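Local coordinates for insecticidal Delta-Endotoxin Cry8Ea1 (Bacillus Thuringiensis, PDB 3EB7), which is a three-domain crystal toxin that kills larvae of the beetle Holotrichia parallela, probably by binding midgut receptors and forming pores in the gut-cell membrane, at residues Gly27-Leu32 / Ala150-Glu155; Ile111-Phe116 / Asn165-Arg170; Val341-Ser346 / Gln406-Ala411; Val365-Tyr370 / Lys376-Tyr381. All coordinates share one frame; numbering follows the deposited sequence.

The four contacts form two pairs in different domains. Contacts 1 and 2 lie in the N-terminal helical domain, their centres about 15 Å apart. Their segments alternate along the chain, and they touch where Ala150 packs on Tyr167, so helix 133-153 and helix 161-191 connect them. Contacts 3 and 4 belong to the following β-rich domain and are centred about 9 Å apart. They share one antiparallel sheet, in which strands 340-352 and 357-369 are neighbours, and both segments of contact 4 fall between those of contact 3. The centres of contacts 2 and 4, on opposite sides of the chain's centre, are about 48 Å apart. One pair thus samples the presumed membrane-inserting bundle, the other the probable receptor-binding prism.

Contact 1: Gly27-Leu32 / Ala150-Glu155; sequences GPIVSL and ASIFGE
Pro28 O, one residue before the Ile29 that reaches Ile152 and Phe153, is gripped by two donors: Leu32 N, at 2.8 Å in the helix, and the ammonium group of Lys20. Across the two segments the contact itself is wholly apolar. Ile29 lays its chain out nearly straight (chi2 170°), which carries CD1 across to helix 133-153. There Ile29 CD1 meets Ile152 CD1 tip to tip at 3.7 Å, and Ile29 CD1 also lies 3.7 Å from Phe153 CZ, approaching the ring obliquely. The other branch comes in at the rim: Ile29 CG2 stands in the ring plane, 4.0 Å from Phe153 CE1. One face of the same ring is covered from within its own helix by Ile152 CB, 3.9 Å above the centre, while Trp92 of helix 65-93 adds an edge-to-face contact. The phenyl group is therefore confined from several directions, although only three side chains meet across the two segments and their nearest CA atoms, Ile29 CA and Ile152 CA, remain 10.2 Å apart. The contact joins helix 26-40 to helix 133-153, the central helix of the α-helical bundle of three-domain Cry toxins.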
# COMPACT_ATOMS: atom_id res chain seq x y z
N GLY A 27 16.51 20.49 -7.89
CA GLY A 27 17.21 19.41 -8.61
C GLY A 27 16.46 18.08 -8.60
O GLY A 27 16.17 17.52 -9.68
N PRO A 28 16.16 17.56 -7.39
CA PRO A 28 15.30 16.38 -7.19
C PRO A 28 13.93 16.46 -7.89
O PRO A 28 13.50 15.47 -8.47
CB PRO A 28 15.14 16.32 -5.68
CG PRO A 28 16.44 16.93 -5.17
CD PRO A 28 16.69 18.07 -6.10
N ILE A 29 13.29 17.64 -7.86
CA ILE A 29 11.98 17.85 -8.44
C ILE A 29 12.03 17.77 -9.98
O ILE A 29 11.12 17.22 -10.62
CB ILE A 29 11.31 19.16 -7.88
CG1 ILE A 29 10.83 18.92 -6.44
CG2 ILE A 29 10.12 19.69 -8.75
CD1 ILE A 29 10.40 20.14 -5.76
N VAL A 30 13.11 18.27 -10.58
CA VAL A 30 13.26 18.21 -12.04
C VAL A 30 13.48 16.76 -12.47
O VAL A 30 12.85 16.28 -13.42
CB VAL A 30 14.40 19.13 -12.51
CG1 VAL A 30 14.78 18.86 -13.99
CG2 VAL A 30 13.97 20.58 -12.33
N SER A 31 14.35 16.09 -11.73
CA SER A 31 14.64 14.69 -11.88
C SER A 31 13.40 13.77 -11.74
O SER A 31 13.24 12.78 -12.48
CB SER A 31 15.72 14.33 -10.84
OG SER A 31 15.76 12.92 -10.58
N LEU A 32 12.54 14.09 -10.77
CA LEU A 32 11.28 13.41 -10.53
C LEU A 32 10.32 13.55 -11.71
O LEU A 32 9.79 12.55 -12.18
CB LEU A 32 10.65 13.98 -9.24
CG LEU A 32 9.22 13.59 -8.86
CD1 LEU A 32 9.05 12.05 -8.78
CD2 LEU A 32 8.87 14.25 -7.53
N ALA A 150 4.01 25.31 -6.95
CA ALA A 150 3.53 26.64 -6.57
C ALA A 150 3.95 27.02 -5.15
O ALA A 150 4.30 28.16 -4.92
CB ALA A 150 2.02 26.74 -6.70
N SER A 151 3.92 26.06 -4.23
CA SER A 151 4.37 26.29 -2.85
C SER A 151 5.87 26.47 -2.67
O SER A 151 6.31 27.22 -1.82
CB SER A 151 3.92 25.14 -1.95
OG SER A 151 2.61 25.40 -1.53
N ILE A 152 6.65 25.73 -3.44
CA ILE A 152 8.10 25.80 -3.33
C ILE A 152 8.72 26.91 -4.19
O ILE A 152 9.73 27.49 -3.80
CB ILE A 152 8.74 24.44 -3.68
CG1 ILE A 152 8.14 23.36 -2.77
CG2 ILE A 152 10.25 24.46 -3.47
CD1 ILE A 152 8.18 21.99 -3.39
N PHE A 153 8.11 27.22 -5.34
CA PHE A 153 8.73 28.06 -6.34
C PHE A 153 7.94 29.32 -6.66
O PHE A 153 8.44 30.20 -7.35
CB PHE A 153 8.94 27.27 -7.64
CG PHE A 153 9.66 25.95 -7.47
CD1 PHE A 153 9.18 24.80 -8.11
CD2 PHE A 153 10.85 25.86 -6.73
CE1 PHE A 153 9.82 23.57 -7.99
CE2 PHE A 153 11.52 24.63 -6.60
CZ PHE A 153 10.99 23.48 -7.23
N GLY A 154 6.71 29.41 -6.17
CA GLY A 154 5.82 30.50 -6.51
C GLY A 154 6.38 31.88 -6.28
O GLY A 154 6.34 32.72 -7.16
N GLU A 155 6.89 32.13 -5.08
CA GLU A 155 7.44 33.43 -4.76
C GLU A 155 8.60 33.77 -5.71
O GLU A 155 8.62 34.86 -6.29
CB GLU A 155 7.83 33.47 -3.28
CG GLU A 155 9.15 34.16 -2.98
CD GLU A 155 9.82 33.54 -1.76
OE1 GLU A 155 10.99 33.05 -1.88
OE2 GLU A 155 9.16 33.52 -0.69

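Contact 2: Ile111-Phe116 / Asn165-Arg170; sequences ILDSLF and NNYYNR
Asp113 and Arg170 face each other from helices 99-119 and 161-191 and close an end-on, two-pronged salt bridge. Arg170 NH2 donates to Asp113 OD1 at 2.6 Å, and Arg170 NH1 to Asp113 OD2 at 3.0 Å, so each carboxylate oxygen has its own nitrogen. The fit is not flat: the carboxylate and guanidinium planes are turned 43° apart. OD2 is met at its syn lone pair, whereas NH2 reaches OD1 on the syn side but 25° out of the carboxylate plane. Asp113 holds CG anti to its backbone nitrogen (chi1 175°), which sends the carboxylate straight across the gap, while the arginine chain folds at its second and third torsions to bring its end round to it.

The close-packed part is the buried Asp113. Its OD1 also lies near the plane of the Tyr167 ring, at the edge, 3.6 Å from Tyr167 CE1; OD2 takes a further hydrogen bond from His143 NE2, and Leu147 of helix 133-153 packs against the side chain. Phe109 and Phe159 each meet the Tyr167 ring edge-to-face. The arginine side is looser: Arg170 remains partly exposed, at the margin of the contact. No apolar pair joins the two segments, whose closest CA atoms, Asp113 CA and Tyr167 CA, are 9.7 Å apart.

With a guanidinium and an imidazole both directed at it, the buried carboxylate is probably kept ionised. Between the two segments the attraction is polar; through His143 the charge probably links three helices, alongside apolar packing on helix 133-153.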
# COMPACT_ATOMS: atom_id res chain seq x y z
N ILE A 111 -0.80 27.01 -17.35
CA ILE A 111 -1.46 26.23 -18.41
C ILE A 111 -1.79 24.82 -17.92
O ILE A 111 -2.87 24.31 -18.19
CB ILE A 111 -0.63 26.20 -19.74
CG1 ILE A 111 -0.76 27.54 -20.50
CG2 ILE A 111 -1.01 24.97 -20.61
CD1 ILE A 111 0.40 27.85 -21.42
N LEU A 112 -0.87 24.19 -17.19
CA LEU A 112 -1.16 22.85 -16.65
C LEU A 112 -2.31 22.88 -15.66
O LEU A 112 -3.26 22.12 -15.79
CB LEU A 112 0.08 22.18 -16.06
CG LEU A 112 0.98 21.62 -17.15
CD1 LEU A 112 2.30 21.26 -16.55
CD2 LEU A 112 0.33 20.42 -17.90
N ASP A 113 -2.24 23.81 -14.72
CA ASP A 113 -3.24 23.89 -13.65
C ASP A 113 -4.61 24.10 -14.30
O ASP A 113 -5.60 23.43 -13.99
CB ASP A 113 -2.86 25.01 -12.66
CG ASP A 113 -3.92 25.24 -11.60
OD1 ASP A 113 -4.39 26.38 -11.46
OD2 ASP A 113 -4.31 24.29 -10.92
N SER A 114 -4.65 24.99 -15.26
CA SER A 114 -5.89 25.28 -15.96
C SER A 114 -6.47 24.05 -16.68
O SER A 114 -7.67 23.84 -16.66
CB SER A 114 -5.70 26.45 -16.92
OG SER A 114 -6.47 26.25 -18.09
N LEU A 115 -5.61 23.24 -17.28
CA LEU A 115 -6.00 22.01 -17.99
C LEU A 115 -6.50 20.93 -17.00
O LEU A 115 -7.52 20.25 -17.23
CB LEU A 115 -4.78 21.49 -18.77
CG LEU A 115 -4.48 21.70 -20.28
CD1 LEU A 115 -5.40 22.62 -21.01
CD2 LEU A 115 -3.03 22.06 -20.52
N PHE A 116 -5.80 20.80 -15.88
CA PHE A 116 -6.23 19.90 -14.83
C PHE A 116 -7.62 20.25 -14.37
O PHE A 116 -8.48 19.39 -14.34
CB PHE A 116 -5.24 19.89 -13.67
CG PHE A 116 -4.10 18.99 -13.90
CD1 PHE A 116 -2.81 19.49 -13.98
CD2 PHE A 116 -4.30 17.60 -14.05
CE1 PHE A 116 -1.72 18.63 -14.19
CE2 PHE A 116 -3.24 16.73 -14.26
CZ PHE A 116 -1.94 17.23 -14.34
N ASN A 165 -1.24 31.70 -1.68
CA ASN A 165 -2.23 31.22 -0.73
C ASN A 165 -3.42 30.55 -1.38
O ASN A 165 -3.90 29.55 -0.88
CB ASN A 165 -2.68 32.33 0.22
CG ASN A 165 -1.64 32.65 1.30
OD1 ASN A 165 -0.80 31.81 1.67
ND2 ASN A 165 -1.68 33.88 1.80
N ASN A 166 -3.91 31.11 -2.49
CA ASN A 166 -5.00 30.50 -3.23
C ASN A 166 -4.64 29.09 -3.73
O ASN A 166 -5.46 28.17 -3.62
CB ASN A 166 -5.40 31.38 -4.42
CG ASN A 166 -6.15 32.63 -4.01
OD1 ASN A 166 -6.69 32.71 -2.89
ND2 ASN A 166 -6.18 33.63 -4.91
N TYR A 167 -3.42 28.95 -4.26
CA TYR A 167 -2.90 27.67 -4.75
C TYR A 167 -2.80 26.68 -3.60
O TYR A 167 -3.19 25.53 -3.75
CB TYR A 167 -1.53 27.85 -5.42
CG TYR A 167 -1.55 28.41 -6.83
CD1 TYR A 167 -2.40 27.86 -7.80
CD2 TYR A 167 -0.72 29.47 -7.20
CE1 TYR A 167 -2.45 28.35 -9.08
CE2 TYR A 167 -0.76 29.99 -8.51
CZ TYR A 167 -1.62 29.40 -9.44
OH TYR A 167 -1.67 29.85 -10.74
N TYR A 168 -2.30 27.15 -2.46
CA TYR A 168 -2.21 26.32 -1.27
C TYR A 168 -3.59 25.92 -0.72
O TYR A 168 -3.80 24.76 -0.36
CB TYR A 168 -1.37 26.99 -0.19
CG TYR A 168 -1.23 26.08 1.01
CD1 TYR A 168 -2.00 26.28 2.17
CD2 TYR A 168 -0.36 24.98 0.96
CE1 TYR A 168 -1.87 25.44 3.26
CE2 TYR A 168 -0.25 24.13 2.02
CZ TYR A 168 -1.01 24.37 3.18
OH TYR A 168 -0.87 23.51 4.26
N ASN A 169 -4.54 26.85 -0.69
CA ASN A 169 -5.87 26.51 -0.25
C ASN A 169 -6.56 25.58 -1.22
O ASN A 169 -7.29 24.72 -0.82
CB ASN A 169 -6.71 27.80 -0.00
CG ASN A 169 -6.19 28.61 1.21
OD1 ASN A 169 -5.73 28.04 2.18
ND2 ASN A 169 -6.24 29.93 1.11
N ARG A 170 -6.32 25.75 -2.51
CA ARG A 170 -6.90 24.81 -3.46
C ARG A 170 -6.27 23.42 -3.30
O ARG A 170 -6.96 22.41 -3.38
CB ARG A 170 -6.77 25.33 -4.89
CG ARG A 170 -7.75 24.68 -5.88
CD ARG A 170 -8.17 25.72 -6.95
NE ARG A 170 -7.02 26.42 -7.50
CZ ARG A 170 -6.34 25.99 -8.56
NH1 ARG A 170 -6.69 24.87 -9.19
NH2 ARG A 170 -5.30 26.69 -9.01

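Contact 3: Val341-Ser346 / Gln406-Ala411; sequences VYKTLS and QPNYEA
Tyr342 of strand 340-352 offers one ring face to Tyr409 at the start of the short helix 408-411. Tyr409 CA sits 4.0 Å above the ring centroid and only 10° off the ring normal, a CH-pi contact, and Tyr409 CB comes to 3.6 Å from Tyr342 CZ. Tyr342, Asn408 and Tyr409 all place CG between the backbone nitrogen and the carbonyl carbon, with first torsions of 57° to 60°. For Tyr342 this rotation stands the ring up toward the helix. The two tyrosines then lie side by side pointing the same way, and the Tyr409 ring extends beyond the contact to make a cation-pi interaction with Lys376 and to rest one face on Pro407 CB.

Asn408 crosses Tyr342 at about a right angle, its amide turned 70° from the ring, with Asn408 OD1 3.6 Å from Tyr342 CE1. A water at the ring edge completes the link: it lies 2.6 Å from Tyr342 OH and donates to Asn408 OD1 at 3.0 Å. The other end of the amide, ND2, is hydrogen-bonded to Glu396, which fixes the flip of the group. Lys343 only brushes past it.

Tyr342 and Lys343 both face Asp367 of the adjoining strand, a classic β-bulge. The contact thus sets a bulged strand of the second domain, the β-prism of three-domain Cry toxins, against a short helix with Pro407 at its N-cap position.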
# COMPACT_ATOMS: atom_id res chain seq x y z
N VAL A 341 11.36 -12.36 1.57
CA VAL A 341 11.07 -13.14 0.39
C VAL A 341 10.45 -12.23 -0.69
O VAL A 341 9.32 -11.83 -0.60
CB VAL A 341 10.14 -14.29 0.72
CG1 VAL A 341 9.79 -15.07 -0.52
CG2 VAL A 341 10.79 -15.20 1.75
N TYR A 342 11.24 -11.89 -1.71
CA TYR A 342 10.80 -10.94 -2.73
C TYR A 342 10.12 -11.57 -3.95
O TYR A 342 9.53 -10.87 -4.76
CB TYR A 342 11.96 -10.01 -3.13
CG TYR A 342 13.19 -10.73 -3.63
CD1 TYR A 342 13.33 -11.06 -4.99
CD2 TYR A 342 14.20 -11.09 -2.74
CE1 TYR A 342 14.47 -11.78 -5.44
CE2 TYR A 342 15.34 -11.79 -3.19
CZ TYR A 342 15.47 -12.11 -4.53
OH TYR A 342 16.59 -12.81 -4.95
N LYS A 343 10.19 -12.89 -4.09
CA LYS A 343 9.57 -13.56 -5.23
C LYS A 343 9.28 -14.99 -4.87
O LYS A 343 10.07 -15.65 -4.21
CB LYS A 343 10.47 -13.53 -6.46
CG LYS A 343 9.93 -14.35 -7.64
CD LYS A 343 10.52 -13.91 -8.96
CE LYS A 343 11.42 -14.91 -9.57
NZ LYS A 343 10.80 -15.52 -10.77
N THR A 344 8.10 -15.45 -5.27
CA THR A 344 7.73 -16.83 -5.14
C THR A 344 7.38 -17.25 -6.54
O THR A 344 6.78 -16.47 -7.30
CB THR A 344 6.50 -17.04 -4.18
OG1 THR A 344 5.34 -16.33 -4.66
CG2 THR A 344 6.84 -16.60 -2.74
N LEU A 345 7.78 -18.47 -6.89
CA LEU A 345 7.39 -19.08 -8.14
C LEU A 345 6.76 -20.39 -7.75
O LEU A 345 7.43 -21.24 -7.20
CB LEU A 345 8.62 -19.24 -9.03
CG LEU A 345 8.45 -19.52 -10.54
CD1 LEU A 345 8.26 -20.99 -10.77
CD2 LEU A 345 7.32 -18.78 -11.23
N SER A 346 5.45 -20.56 -7.99
CA SER A 346 4.75 -21.74 -7.48
C SER A 346 4.19 -22.56 -8.60
O SER A 346 3.76 -22.01 -9.63
CB SER A 346 3.61 -21.36 -6.54
OG SER A 346 3.98 -20.37 -5.59
N GLN A 406 17.40 -2.50 -12.33
CA GLN A 406 18.22 -3.18 -11.33
C GLN A 406 17.70 -4.56 -11.08
O GLN A 406 16.57 -4.86 -11.45
CB GLN A 406 18.27 -2.41 -10.02
CG GLN A 406 17.37 -1.23 -9.96
CD GLN A 406 18.02 -0.10 -9.25
OE1 GLN A 406 18.80 -0.31 -8.31
NE2 GLN A 406 17.72 1.13 -9.69
N PRO A 407 18.55 -5.42 -10.51
CA PRO A 407 18.02 -6.72 -10.17
C PRO A 407 16.82 -6.61 -9.20
O PRO A 407 16.71 -5.65 -8.44
CB PRO A 407 19.20 -7.45 -9.55
CG PRO A 407 20.18 -6.42 -9.26
CD PRO A 407 19.98 -5.32 -10.21
N ASN A 408 15.92 -7.58 -9.32
CA ASN A 408 14.74 -7.63 -8.48
C ASN A 408 15.05 -7.66 -6.97
O ASN A 408 14.28 -7.11 -6.19
CB ASN A 408 13.77 -8.73 -8.93
CG ASN A 408 14.38 -10.14 -8.89
OD1 ASN A 408 15.56 -10.35 -8.60
ND2 ASN A 408 13.53 -11.12 -9.17
N TYR A 409 16.19 -8.26 -6.59
CA TYR A 409 16.62 -8.28 -5.16
C TYR A 409 17.05 -6.92 -4.60
O TYR A 409 17.26 -6.78 -3.36
CB TYR A 409 17.69 -9.32 -4.89
CG TYR A 409 18.94 -9.14 -5.69
CD1 TYR A 409 19.89 -8.19 -5.33
CD2 TYR A 409 19.20 -9.95 -6.81
CE1 TYR A 409 21.08 -8.03 -6.08
CE2 TYR A 409 20.40 -9.80 -7.59
CZ TYR A 409 21.31 -8.83 -7.21
OH TYR A 409 22.46 -8.65 -7.93
N GLU A 410 17.22 -5.94 -5.49
CA GLU A 410 17.37 -4.53 -5.10
C GLU A 410 16.07 -3.72 -5.21
O GLU A 410 15.81 -2.91 -4.35
CB GLU A 410 18.52 -3.84 -5.85
CG GLU A 410 19.86 -4.60 -5.66
CD GLU A 410 21.09 -3.89 -6.27
OE1 GLU A 410 22.15 -3.84 -5.57
OE2 GLU A 410 21.02 -3.38 -7.43
N ALA A 411 15.23 -3.98 -6.21
CA ALA A 411 14.08 -3.12 -6.47
C ALA A 411 12.68 -3.71 -6.12
O ALA A 411 11.65 -3.14 -6.48
CB ALA A 411 14.12 -2.66 -7.89
O HOH W 1 16.76 -12.89 -7.53

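Contact 4: Val365-Tyr370 / Lys376-Tyr381; sequences VFDAIY and KTTFTY
Phe366, Ala368 and Phe379 form the apolar centre, on one face of the hairpin made by strands 357-369 and 376-381. The two phenylalanine side chains cross at about a right angle: Phe366 CD1 lies 3.9 Å from Phe379 CB, and Phe366 turns its ring edge toward the Phe379 carbonyl. Ala368 CB meets the edge of the other ring, 3.7 Å from Phe379 CE1. Phe336 meets both rings edge-to-face, and Phe339 meets that of Phe379.

Behind this face runs the antiparallel ladder. Phe366 N donates to Phe379 O at 2.8 Å with an N-H...O angle of 169°, and Phe379 N returns a bond to Phe366 O at 2.9 Å. Ala368 and Thr377 form the second hydrogen-bonded pair, with Val365-Thr380, Asp367-Thr378 and Ile369-Lys376 as the non-hydrogen-bonded pairs.

The opposite face mixes apolar and polar groups. Val365, with CG1 anti to its backbone nitrogen (chi1 -178°), pushes that methyl to 3.4 Å from Thr378 CG2, tighter than a usual carbon contact. Ile369 CD1 packs along the lysine chain, 3.7 Å from Lys376 CG. Farther out, Thr378, Thr380 and Lys376 are exposed.

Strand 376-381 is outermost in its sheet. Phe379 turns to the aromatic cluster on a face it shares with Thr377, and four backbone bonds satisfy the polar groups of the two hydrogen-bonded pairs, leaving the exposed threonines and Lys376 to form the polar edge on the other face.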
# COMPACT_ATOMS: atom_id res chain seq x y z
N VAL A 365 9.28 -22.06 -5.19
CA VAL A 365 10.61 -21.45 -5.02
C VAL A 365 10.47 -20.05 -4.36
O VAL A 365 9.80 -19.17 -4.92
CB VAL A 365 11.34 -21.33 -6.39
CG1 VAL A 365 12.73 -20.74 -6.21
CG2 VAL A 365 11.44 -22.72 -7.08
N PHE A 366 11.05 -19.89 -3.17
CA PHE A 366 11.07 -18.60 -2.47
C PHE A 366 12.45 -17.92 -2.65
O PHE A 366 13.47 -18.40 -2.11
CB PHE A 366 10.82 -18.77 -0.96
CG PHE A 366 9.64 -19.69 -0.58
CD1 PHE A 366 9.81 -21.09 -0.54
CD2 PHE A 366 8.40 -19.15 -0.20
CE1 PHE A 366 8.74 -21.95 -0.17
CE2 PHE A 366 7.33 -19.99 0.20
CZ PHE A 366 7.50 -21.39 0.23
N ASP A 367 12.48 -16.79 -3.34
CA ASP A 367 13.73 -16.05 -3.46
C ASP A 367 13.79 -15.05 -2.34
O ASP A 367 12.87 -14.26 -2.17
CB ASP A 367 13.83 -15.34 -4.79
CG ASP A 367 13.89 -16.29 -5.97
OD1 ASP A 367 14.49 -17.39 -5.86
OD2 ASP A 367 13.37 -15.92 -7.04
N ALA A 368 14.85 -15.11 -1.55
CA ALA A 368 14.93 -14.33 -0.34
C ALA A 368 16.25 -13.57 -0.22
O ALA A 368 17.31 -14.00 -0.72
CB ALA A 368 14.74 -15.24 0.90
N ILE A 369 16.15 -12.42 0.44
CA ILE A 369 17.30 -11.63 0.82
C ILE A 369 17.15 -11.14 2.27
O ILE A 369 16.05 -10.90 2.75
CB ILE A 369 17.52 -10.43 -0.16
CG1 ILE A 369 18.88 -9.76 0.06
CG2 ILE A 369 16.37 -9.38 -0.05
CD1 ILE A 369 19.22 -8.80 -1.06
N TYR A 370 18.27 -11.00 2.94
CA TYR A 370 18.39 -10.42 4.27
C TYR A 370 18.67 -8.92 4.12
O TYR A 370 19.78 -8.55 3.72
CB TYR A 370 19.59 -11.08 4.88
CG TYR A 370 19.45 -11.40 6.28
CD1 TYR A 370 18.64 -12.46 6.70
CD2 TYR A 370 20.15 -10.66 7.22
CE1 TYR A 370 18.52 -12.77 8.04
CE2 TYR A 370 20.05 -10.95 8.59
CZ TYR A 370 19.22 -11.99 8.99
OH TYR A 370 19.13 -12.22 10.34
N LYS A 376 21.73 -13.21 0.04
CA LYS A 376 20.66 -13.83 -0.75
C LYS A 376 20.68 -15.35 -0.69
O LYS A 376 21.74 -15.98 -0.65
CB LYS A 376 20.78 -13.41 -2.21
CG LYS A 376 20.63 -11.91 -2.45
CD LYS A 376 20.75 -11.59 -3.94
CE LYS A 376 22.10 -12.03 -4.49
NZ LYS A 376 23.25 -11.24 -3.88
N THR A 377 19.49 -15.94 -0.67
CA THR A 377 19.34 -17.39 -0.72
C THR A 377 18.00 -17.79 -1.37
O THR A 377 17.09 -16.96 -1.51
CB THR A 377 19.54 -18.03 0.69
OG1 THR A 377 19.92 -19.42 0.54
CG2 THR A 377 18.27 -17.96 1.52
N THR A 378 17.91 -19.04 -1.81
CA THR A 378 16.66 -19.64 -2.30
C THR A 378 16.19 -20.71 -1.33
O THR A 378 16.99 -21.46 -0.79
CB THR A 378 16.85 -20.30 -3.68
OG1 THR A 378 17.53 -19.39 -4.54
CG2 THR A 378 15.54 -20.65 -4.34
N PHE A 379 14.88 -20.77 -1.12
CA PHE A 379 14.26 -21.87 -0.38
C PHE A 379 13.36 -22.56 -1.36
O PHE A 379 12.57 -21.93 -2.03
CB PHE A 379 13.45 -21.33 0.81
CG PHE A 379 14.28 -20.54 1.80
CD1 PHE A 379 14.19 -19.15 1.85
CD2 PHE A 379 15.17 -21.19 2.68
CE1 PHE A 379 14.96 -18.41 2.77
CE2 PHE A 379 15.94 -20.48 3.60
CZ PHE A 379 15.83 -19.08 3.65
N THR A 380 13.51 -23.87 -1.47
CA THR A 380 12.68 -24.63 -2.38
C THR A 380 11.95 -25.74 -1.68
O THR A 380 12.56 -26.59 -1.01
CB THR A 380 13.50 -25.25 -3.54
OG1 THR A 380 14.35 -24.24 -4.11
CG2 THR A 380 12.57 -25.81 -4.57
N TYR A 381 10.63 -25.67 -1.85
CA TYR A 381 9.73 -26.76 -1.61
C TYR A 381 9.49 -27.53 -2.94
O TYR A 381 8.83 -27.03 -3.85
CB TYR A 381 8.41 -26.19 -1.05
CG TYR A 381 7.32 -27.21 -0.88
CD1 TYR A 381 7.39 -28.17 0.16
CD2 TYR A 381 6.23 -27.26 -1.76
CE1 TYR A 381 6.37 -29.14 0.33
CE2 TYR A 381 5.24 -28.25 -1.63
CZ TYR A 381 5.30 -29.15 -0.57
OH TYR A 381 4.31 -30.10 -0.41